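Long-range contacts in alpha-galactosidase (Thermus thermophilus, PDB 6LCJ), which probably hydrolyses terminal alpha-galactosidic linkages in galactosides, and assembles as a hexamer: residues 192-196 with 298-302; 200-206 with 233-239; 251-255 with 273-277. The contacts are given in a common frame with arbitrary orientation. Numbering follows the deposited sequence.

Contact 1. Residues 192-196 with 298-302; sequences VFQID and YDYLK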
loop_
_atom_site.group_PDB
_atom_site.type_symbol
_atom_site.label_atom_id
_atom_site.label_comp_id
_atom_site.label_asym_id
_atom_site.label_seq_id
_atom_site.Cartn_x
_atom_site.Cartn_y
_atom_site.Cartn_z
ATOM N N VAL E 192 26.946 50.309 15.110
ATOM C CA VAL E 192 25.666 50.181 14.420
ATOM C C VAL E 192 24.608 49.795 15.446
ATOM O O VAL E 192 24.836 48.919 16.285
ATOM C CB VAL E 192 25.719 49.121 13.295
ATOM C CG1 VAL E 192 24.430 49.127 12.477
ATOM C CG2 VAL E 192 26.923 49.311 12.396
ATOM N N PHE E 193 23.446 50.446 15.378
ATOM C CA PHE E 193 22.270 50.074 16.154
ATOM C C PHE E 193 21.229 49.580 15.154
ATOM O O PHE E 193 20.685 50.378 14.382
ATOM C CB PHE E 193 21.755 51.262 16.954
ATOM C CG PHE E 193 20.649 50.922 17.905
ATOM C CD1 PHE E 193 19.337 50.856 17.470
ATOM C CD2 PHE E 193 20.919 50.672 19.244
ATOM C CE1 PHE E 193 18.309 50.550 18.353
ATOM C CE2 PHE E 193 19.889 50.365 20.137
ATOM C CZ PHE E 193 18.577 50.308 19.685
ATOM N N GLN E 194 20.959 48.271 15.151
ATOM C CA GLN E 194 20.204 47.646 14.069
ATOM C C GLN E 194 18.844 47.165 14.558
ATOM O O GLN E 194 18.769 46.338 15.465
ATOM C CB GLN E 194 20.984 46.490 13.451
ATOM C CG GLN E 194 20.326 45.920 12.184
ATOM C CD GLN E 194 20.029 44.443 12.333
ATOM O OE1 GLN E 194 20.937 43.642 12.604
ATOM N NE2 GLN E 194 18.755 44.069 12.185
ATOM N N ILE E 195 17.780 47.690 13.946
ATOM C CA ILE E 195 16.402 47.282 14.219
ATOM C C ILE E 195 16.079 46.058 13.370
ATOM O O ILE E 195 16.228 46.088 12.143
ATOM C CB ILE E 195 15.418 48.422 13.921
ATOM C CG1 ILE E 195 15.682 49.591 14.845
ATOM C CG2 ILE E 195 13.979 47.978 14.099
ATOM C CD1 ILE E 195 15.522 50.873 14.151
ATOM N N ASP E 196 15.621 44.992 14.011
ATOM C CA ASP E 196 15.397 43.755 13.297
ATOM C C ASP E 196 13.904 43.566 13.009
ATOM O O ASP E 196 13.137 44.535 12.921
ATOM C CB ASP E 196 15.978 42.586 14.100
ATOM C CG ASP E 196 16.421 41.430 13.210
ATOM O OD1 ASP E 196 15.621 40.465 13.041
ATOM O OD2 ASP E 196 17.575 41.472 12.710
ATOM N N TYR E 298 19.139 54.796 7.168
ATOM C CA TYR E 298 19.831 53.540 7.440
ATOM C C TYR E 298 20.858 53.257 6.356
ATOM O O TYR E 298 20.530 53.307 5.168
ATOM C CB TYR E 298 18.829 52.388 7.521
ATOM C CG TYR E 298 17.771 52.616 8.566
ATOM C CD1 TYR E 298 16.648 53.387 8.291
ATOM C CD2 TYR E 298 17.907 52.091 9.843
ATOM C CE1 TYR E 298 15.691 53.609 9.249
ATOM C CE2 TYR E 298 16.943 52.303 10.805
ATOM C CZ TYR E 298 15.846 53.066 10.503
ATOM O OH TYR E 298 14.890 53.277 11.455
ATOM N N ASP E 299 22.097 52.943 6.753
ATOM C CA ASP E 299 23.119 52.511 5.798
ATOM C C ASP E 299 23.741 51.160 6.167
ATOM O O ASP E 299 24.799 50.803 5.643
ATOM C CB ASP E 299 24.206 53.575 5.657
ATOM C CG ASP E 299 24.912 53.863 6.970
ATOM O OD1 ASP E 299 24.350 53.547 8.039
ATOM O OD2 ASP E 299 26.032 54.418 6.928
ATOM N N TYR E 300 23.115 50.419 7.077
ATOM C CA TYR E 300 23.448 49.029 7.359
ATOM C C TYR E 300 22.148 48.246 7.230
ATOM O O TYR E 300 21.173 48.545 7.924
ATOM C CB TYR E 300 24.073 48.893 8.760
ATOM C CG TYR E 300 24.466 47.493 9.205
ATOM C CD1 TYR E 300 23.504 46.542 9.532
ATOM C CD2 TYR E 300 25.805 47.134 9.334
ATOM C CE1 TYR E 300 23.862 45.273 9.952
ATOM C CE2 TYR E 300 26.181 45.863 9.759
ATOM C CZ TYR E 300 25.203 44.943 10.068
ATOM O OH TYR E 300 25.562 43.685 10.475
ATOM N N LEU E 301 22.106 47.290 6.307
ATOM C CA LEU E 301 20.869 46.577 6.000
ATOM C C LEU E 301 21.064 45.080 6.169
ATOM O O LEU E 301 22.033 44.512 5.654
ATOM C CB LEU E 301 20.396 46.880 4.581
ATOM C CG LEU E 301 20.146 48.358 4.288
ATOM C CD1 LEU E 301 19.748 48.548 2.814
ATOM C CD2 LEU E 301 19.081 48.896 5.243
ATOM N N LYS E 302 20.155 44.452 6.899
ATOM C CA LYS E 302 20.149 43.003 7.062
ATOM C C LYS E 302 19.063 42.452 6.148
ATOM O O LYS E 302 17.865 42.605 6.416
ATOM C CB LYS E 302 19.927 42.606 8.520
ATOM C CG LYS E 302 19.988 41.104 8.790
ATOM C CD LYS E 302 19.888 40.819 10.293
ATOM C CE LYS E 302 19.635 39.339 10.607
ATOM N NZ LYS E 302 19.503 39.082 12.088
#

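Contact 2. Residues 200-206 with 233-239; sequences QRALGDW and WFAPFLV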
loop_
_atom_site.group_PDB
_atom_site.type_symbol
_atom_site.label_atom_id
_atom_site.label_comp_id
_atom_site.label_asym_id
_atom_site.label_seq_id
_atom_site.Cartn_x
_atom_site.Cartn_y
_atom_site.Cartn_z
ATOM N N GLN E 200 7.853 46.354 10.875
ATOM C CA GLN E 200 7.063 46.450 9.653
ATOM C C GLN E 200 5.600 46.065 9.885
ATOM O O GLN E 200 5.244 45.419 10.871
ATOM C CB GLN E 200 7.673 45.563 8.561
ATOM C CG GLN E 200 7.457 44.063 8.759
ATOM C CD GLN E 200 8.353 43.441 9.850
ATOM O OE1 GLN E 200 9.096 44.132 10.548
ATOM N NE2 GLN E 200 8.280 42.129 9.987
ATOM N N ARG E 201 4.740 46.474 8.943
ATOM C CA ARG E 201 3.329 46.103 9.037
ATOM C C ARG E 201 3.088 44.661 8.610
ATOM O O ARG E 201 2.211 43.993 9.171
ATOM C CB ARG E 201 2.472 47.044 8.191
ATOM C CG ARG E 201 2.524 48.504 8.619
ATOM C CD ARG E 201 1.797 49.402 7.620
ATOM N NE ARG E 201 0.360 49.125 7.611
ATOM C CZ ARG E 201 -0.470 49.462 8.598
ATOM N NH1 ARG E 201 -0.005 50.100 9.672
ATOM N NH2 ARG E 201 -1.767 49.165 8.516
ATOM N N ALA E 202 3.855 44.162 7.643
ATOM C CA ALA E 202 3.665 42.820 7.105
ATOM C C ALA E 202 4.828 42.503 6.179
ATOM O O ALA E 202 5.567 43.395 5.753
ATOM C CB ALA E 202 2.337 42.694 6.342
ATOM N N LEU E 203 4.975 41.217 5.861
ATOM C CA LEU E 203 5.856 40.840 4.766
ATOM C C LEU E 203 5.323 41.427 3.468
ATOM O O LEU E 203 4.171 41.185 3.099
ATOM C CB LEU E 203 5.950 39.326 4.661
ATOM C CG LEU E 203 6.558 38.596 5.848
ATOM C CD1 LEU E 203 6.500 37.108 5.565
ATOM C CD2 LEU E 203 8.000 39.079 6.139
ATOM N N GLY E 204 6.151 42.202 2.776
ATOM C CA GLY E 204 5.699 42.897 1.594
ATOM C C GLY E 204 5.101 44.264 1.856
ATOM O O GLY E 204 4.924 45.035 0.902
ATOM N N ASP E 205 4.803 44.587 3.116
ATOM C CA ASP E 205 4.345 45.909 3.548
ATOM C C ASP E 205 5.402 46.508 4.483
ATOM O O ASP E 205 5.218 46.580 5.702
ATOM C CB ASP E 205 2.972 45.800 4.221
ATOM C CG ASP E 205 2.284 47.156 4.398
ATOM O OD1 ASP E 205 2.889 48.195 4.041
ATOM O OD2 ASP E 205 1.144 47.172 4.910
ATOM N N TRP E 206 6.523 46.925 3.898
ATOM C CA TRP E 206 7.687 47.420 4.631
ATOM C C TRP E 206 7.504 48.902 4.961
ATOM O O TRP E 206 8.146 49.800 4.409
ATOM C CB TRP E 206 8.952 47.160 3.826
ATOM C CG TRP E 206 9.092 45.703 3.586
ATOM C CD1 TRP E 206 8.809 45.022 2.433
ATOM C CD2 TRP E 206 9.486 44.721 4.549
ATOM N NE1 TRP E 206 9.032 43.679 2.614
ATOM C CE2 TRP E 206 9.447 43.468 3.908
ATOM C CE3 TRP E 206 9.874 44.781 5.895
ATOM C CZ2 TRP E 206 9.782 42.282 4.567
ATOM C CZ3 TRP E 206 10.198 43.613 6.544
ATOM C CH2 TRP E 206 10.157 42.378 5.882
ATOM N N TRP E 233 16.271 45.754 9.022
ATOM C CA TRP E 233 16.090 44.378 8.570
ATOM C C TRP E 233 14.960 44.292 7.550
ATOM O O TRP E 233 13.878 44.840 7.774
ATOM C CB TRP E 233 15.751 43.490 9.780
ATOM C CG TRP E 233 15.381 42.049 9.509
ATOM C CD1 TRP E 233 16.223 40.973 9.533
ATOM C CD2 TRP E 233 14.077 41.527 9.216
ATOM N NE1 TRP E 233 15.528 39.817 9.276
ATOM C CE2 TRP E 233 14.209 40.129 9.071
ATOM C CE3 TRP E 233 12.812 42.100 9.063
ATOM C CZ2 TRP E 233 13.125 39.301 8.770
ATOM C CZ3 TRP E 233 11.730 41.268 8.767
ATOM C CH2 TRP E 233 11.900 39.890 8.621
ATOM N N PHE E 234 15.189 43.563 6.453
ATOM C CA PHE E 234 14.131 43.227 5.498
ATOM C C PHE E 234 14.198 41.750 5.128
ATOM O O PHE E 234 15.246 41.118 5.221
ATOM C CB PHE E 234 14.228 44.035 4.193
ATOM C CG PHE E 234 14.176 45.508 4.386
ATOM C CD1 PHE E 234 15.341 46.230 4.608
ATOM C CD2 PHE E 234 12.966 46.182 4.330
ATOM C CE1 PHE E 234 15.304 47.595 4.796
ATOM C CE2 PHE E 234 12.909 47.555 4.508
ATOM C CZ PHE E 234 14.086 48.265 4.741
ATOM N N ALA E 235 13.061 41.213 4.669
ATOM C CA ALA E 235 12.986 39.922 3.974
ATOM C C ALA E 235 12.350 40.213 2.620
ATOM O O ALA E 235 11.168 39.914 2.400
ATOM C CB ALA E 235 12.184 38.881 4.759
ATOM N N PRO E 236 13.111 40.790 1.684
ATOM C CA PRO E 236 12.476 41.502 0.559
ATOM C C PRO E 236 11.685 40.619 -0.407
ATOM O O PRO E 236 10.721 41.111 -1.004
ATOM C CB PRO E 236 13.666 42.186 -0.138
ATOM C CG PRO E 236 14.874 41.453 0.335
ATOM C CD PRO E 236 14.576 40.953 1.703
ATOM N N PHE E 237 12.039 39.344 -0.584
ATOM C CA PHE E 237 11.364 38.487 -1.551
ATOM C C PHE E 237 10.402 37.495 -0.908
ATOM O O PHE E 237 10.010 36.512 -1.555
ATOM C CB PHE E 237 12.383 37.739 -2.396
ATOM C CG PHE E 237 13.275 38.640 -3.167
ATOM C CD1 PHE E 237 12.889 39.131 -4.401
ATOM C CD2 PHE E 237 14.510 39.005 -2.657
ATOM C CE1 PHE E 237 13.729 39.968 -5.116
ATOM C CE2 PHE E 237 15.330 39.833 -3.352
ATOM C CZ PHE E 237 14.958 40.314 -4.586
ATOM N N LEU E 238 9.985 37.750 0.325
ATOM C CA LEU E 238 9.136 36.846 1.074
ATOM C C LEU E 238 7.780 37.491 1.296
ATOM O O LEU E 238 7.690 38.691 1.564
ATOM C CB LEU E 238 9.783 36.498 2.413
ATOM C CG LEU E 238 9.550 35.119 3.014
ATOM C CD1 LEU E 238 10.190 34.068 2.165
ATOM C CD2 LEU E 238 10.131 35.109 4.396
ATOM N N VAL E 239 6.727 36.687 1.221
ATOM C CA VAL E 239 5.367 37.193 1.327
ATOM C C VAL E 239 4.486 36.064 1.849
ATOM O O VAL E 239 4.818 34.888 1.703
ATOM C CB VAL E 239 4.919 37.725 -0.053
ATOM C CG1 VAL E 239 4.588 36.583 -0.998
ATOM C CG2 VAL E 239 3.781 38.663 0.080
HETATM O O HOH W 1 8.714 41.303 0.960
#

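Contact 3. Residues 251-255 with 273-277; sequences DWVLR and YALDA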
loop_
_atom_site.group_PDB
_atom_site.type_symbol
_atom_site.label_atom_id
_atom_site.label_comp_id
_atom_site.label_asym_id
_atom_site.label_seq_id
_atom_site.Cartn_x
_atom_site.Cartn_y
_atom_site.Cartn_z
ATOM N N ASP E 251 0.601 38.468 -10.059
ATOM C CA ASP E 251 1.622 38.269 -11.081
ATOM C C ASP E 251 3.047 38.427 -10.548
ATOM O O ASP E 251 4.001 38.222 -11.307
ATOM C CB ASP E 251 1.398 39.251 -12.233
ATOM C CG ASP E 251 1.543 40.701 -11.802
ATOM O OD1 ASP E 251 0.852 41.116 -10.839
ATOM O OD2 ASP E 251 2.355 41.419 -12.426
ATOM N N TRP E 252 3.222 38.797 -9.284
ATOM C CA TRP E 252 4.555 38.867 -8.700
ATOM C C TRP E 252 4.950 37.605 -7.936
ATOM O O TRP E 252 6.132 37.439 -7.610
ATOM C CB TRP E 252 4.664 40.076 -7.765
ATOM C CG TRP E 252 4.860 41.393 -8.479
ATOM C CD1 TRP E 252 4.732 41.632 -9.813
ATOM C CD2 TRP E 252 5.231 42.643 -7.881
ATOM N NE1 TRP E 252 5.002 42.951 -10.089
ATOM C CE2 TRP E 252 5.308 43.595 -8.919
ATOM C CE3 TRP E 252 5.502 43.047 -6.572
ATOM C CZ2 TRP E 252 5.640 44.929 -8.689
ATOM C CZ3 TRP E 252 5.832 44.370 -6.344
ATOM C CH2 TRP E 252 5.900 45.296 -7.402
ATOM N N VAL E 253 4.003 36.719 -7.649
ATOM C CA VAL E 253 4.284 35.519 -6.872
ATOM C C VAL E 253 5.052 34.524 -7.733
ATOM O O VAL E 253 4.698 34.282 -8.889
ATOM C CB VAL E 253 2.979 34.916 -6.340
ATOM C CG1 VAL E 253 3.235 33.567 -5.680
ATOM C CG2 VAL E 253 2.330 35.902 -5.372
ATOM N N LEU E 254 6.124 33.962 -7.178
ATOM C CA LEU E 254 6.832 32.879 -7.851
ATOM C C LEU E 254 5.915 31.669 -7.988
ATOM O O LEU E 254 5.344 31.194 -6.997
ATOM C CB LEU E 254 8.088 32.506 -7.081
ATOM C CG LEU E 254 8.941 31.412 -7.722
ATOM C CD1 LEU E 254 9.449 31.856 -9.084
ATOM C CD2 LEU E 254 10.092 31.077 -6.788
ATOM N N ARG E 255 5.756 31.186 -9.223
ATOM C CA ARG E 255 4.814 30.120 -9.527
ATOM C C ARG E 255 5.530 28.974 -10.224
ATOM O O ARG E 255 6.564 29.166 -10.867
ATOM C CB ARG E 255 3.654 30.636 -10.392
ATOM C CG ARG E 255 2.665 31.452 -9.602
ATOM C CD ARG E 255 1.828 32.397 -10.451
ATOM N NE ARG E 255 1.069 33.315 -9.605
ATOM C CZ ARG E 255 0.005 32.967 -8.881
ATOM N NH1 ARG E 255 -0.442 31.723 -8.892
ATOM N NH2 ARG E 255 -0.611 33.865 -8.136
ATOM N N TYR E 273 5.586 32.272 0.951
ATOM C CA TYR E 273 5.621 32.295 -0.494
ATOM C C TYR E 273 6.690 33.290 -0.892
ATOM O O TYR E 273 7.157 34.079 -0.072
ATOM C CB TYR E 273 4.248 32.665 -1.087
ATOM C CG TYR E 273 3.179 31.691 -0.666
ATOM C CD1 TYR E 273 3.149 30.406 -1.187
ATOM C CD2 TYR E 273 2.227 32.040 0.263
ATOM C CE1 TYR E 273 2.199 29.503 -0.807
ATOM C CE2 TYR E 273 1.253 31.137 0.650
ATOM C CZ TYR E 273 1.250 29.869 0.112
ATOM O OH TYR E 273 0.290 28.962 0.490
ATOM N N ALA E 274 7.088 33.234 -2.153
ATOM C CA ALA E 274 8.209 34.011 -2.640
ATOM C C ALA E 274 7.725 34.970 -3.714
ATOM O O ALA E 274 6.754 34.692 -4.424
ATOM C CB ALA E 274 9.305 33.101 -3.201
ATOM N N LEU E 275 8.400 36.113 -3.814
ATOM C CA LEU E 275 8.260 36.978 -4.971
ATOM C C LEU E 275 9.270 36.548 -6.021
ATOM O O LEU E 275 10.369 36.098 -5.692
ATOM C CB LEU E 275 8.464 38.443 -4.591
ATOM C CG LEU E 275 7.471 38.971 -3.555
ATOM C CD1 LEU E 275 7.904 40.349 -3.077
ATOM C CD2 LEU E 275 6.037 38.991 -4.083
ATOM N N ASP E 276 8.884 36.674 -7.290
ATOM C CA ASP E 276 9.655 36.105 -8.392
ATOM C C ASP E 276 10.804 37.039 -8.732
ATOM O O ASP E 276 10.601 38.086 -9.347
ATOM C CB ASP E 276 8.745 35.869 -9.596
ATOM C CG ASP E 276 9.482 35.333 -10.812
ATOM O OD1 ASP E 276 10.705 35.074 -10.748
ATOM O OD2 ASP E 276 8.811 35.152 -11.851
ATOM N N ALA E 277 12.020 36.650 -8.352
ATOM C CA ALA E 277 13.184 37.476 -8.622
ATOM C C ALA E 277 13.589 37.457 -10.093
ATOM O O ALA E 277 14.532 38.163 -10.472
ATOM C CB ALA E 277 14.349 37.025 -7.726
HETATM O O HOH W 2 6.262 36.582 -11.748
HETATM O O HOH W 3 5.789 31.570 -4.053
HETATM O O HOH W 4 6.603 32.934 -11.435
#

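Contact 1. Residues 192-196 with 298-302
The charged and polar contacts gather at the C-terminal end of 192-196. Lys302 NZ donates to Asp196 OD2 at 3.1 Å, and the pair is a salt bridge. The lysine side chain is fully extended, with all four chi angles near t, and so spans the gap between the backbones. Gln194 NE2 donates to the same Asp196 OD2 at 2.9 Å, so one carboxylate oxygen serves both residues. Gln194 OE1 also lies 3.8 Å from Lys302 CD.

These are two strands of the parallel TIM barrel expected of a GH36 Melibiase domain. They are not neighbours: strand 229-234 runs between them. Their short axes approach to 8.2 Å at 45°, and side chains make the contact. Trp233 of the middle strand packs against both Asp196 and Lys302. The salt bridge sits at the C-terminal ends of the strands, the end where TIM-barrel glycosidases carry their active sites.

The apolar contacts form two groups. In the barrel interior, Val192 CG1 lies over one face of the Tyr300 ring, 4.1 Å from its centroid, in a CH-pi contact. Val162 packs beside both. On the helix side of the sheet, Ile195 CD1 meets the edge of the Tyr298 ring, 3.9 Å from Tyr298 CE2. Leu219 of helix 216-224 covers this pair, and Tyr298 OH is hydrogen-bonded to Met216 O.

Contact 2. Residues 200-206 with 233-239
Trp233 comes first, near the end of a barrel strand. Its CZ3 lies 3.5 Å from Trp206 CH2 and 3.8 Å from Gln200 NE2, which is hydrogen-bonded to Asp197 OD1. The two tryptophan rings are oblique, with planes at 63°. Phe234 turns its edge toward the face of Trp206 in an offset edge-to-face pair, centroids 5.5 Å apart. The three rings form an aromatic cluster. Ala235 continues the contact: its N is 3.4 Å from Trp206 CH2, and its CB is 4.2 Å from Trp206 CZ2.

Residues 200-206 lie in the excursion after TIM-barrel strand 192-195. Residues 233-239 begin in adjacent strand 229-234 and leave it after Phe234. The first excursion folds back through a type II turn, Ala202 to Asp205, with a classic beta bulge at Arg201 and Ala202 opposite Asp205.

A type I turn from Ala235 to Leu238 bends the second segment. Water 1 sits inside the bend. It accepts from Trp206 NE1 at 2.9 Å and lies 2.9 Å from Leu238 O. Leu238 CD2 packs 4.3 Å from Leu203 CD1. At Val239, CG2 is 4.0 Å from Leu203 O. Gly204 is close by, and a CB there would come within 3.6 Å of Val239 CG2.

Contact 3. Residues 251-255 with 273-277
This is a backbone pairing between a loop and the end of a strand, in the excursion that follows barrel strand 229-234. Residues 251-255 leave a short 3-10 segment and run past the end of strand 270-274. Val253 and Leu275 form a single beta bridge, with CA atoms 4.6 Å apart. Leu254 N donates to Ala274 O at 2.9 Å, and Asp276 N donates to Trp252 O, also at 2.9 Å. These bonds flank the bridge, so Val253 and Leu275 have the pattern of an antiparallel, non-hydrogen-bonded pair. A CA-H...O contact from Leu275 CA to Trp252 O, 3.4 Å, supplements them.

Side chains add two small apolar contacts. Leu254 CB lies 4.1 Å from Ala274 CB, and Trp252 CB lies 4.1 Å from Leu275 CD2.

Three waters extend the pairing. Water 2 donates to Asp251 O at 2.8 Å and to Asp276 OD2 at 2.9 Å. Water 4 accepts from Arg255 N at 2.9 Å and donates to Asp276 OD2 at 3.2 Å. Water 3 joins Leu254 O, 3.0 Å away, to Ala274 N, 2.8 Å away. The other carboxylate oxygen, Asp276 OD1, is bonded to Gly278 N.

Arg255 forms a salt bridge to Asp120 of a second subunit, so the loop also reaches a hexamer interface. Within the chain, Phe237 makes a backbone bond with Leu275. Trp252 and Leu275 pack on Leu245 of helix 244-248 and on Val282 of helix 280-296, and Trp252 meets Trp285 edge-to-face.

The three contacts lead outward from the TIM barrel. Contact 1 joins strands 192-195 and 298-303. Contacts 2 and 3 follow one another in the chain between those strands. The centres of contacts 1 and 2 are 15 Å apart. They meet at strand 229-234, where Lys302 O and Phe234 N are 2.8 Å apart in a probable hydrogen bond. The centres of contacts 2 and 3 are 13 Å apart, and neighbouring strands 238-240 and 270-274 link them. Contacts 1 and 3 do not touch; their nearest atoms are about 14 Å apart. The series thus connects the barrel core, through a small antiparallel sheet, to a surface that meets another subunit.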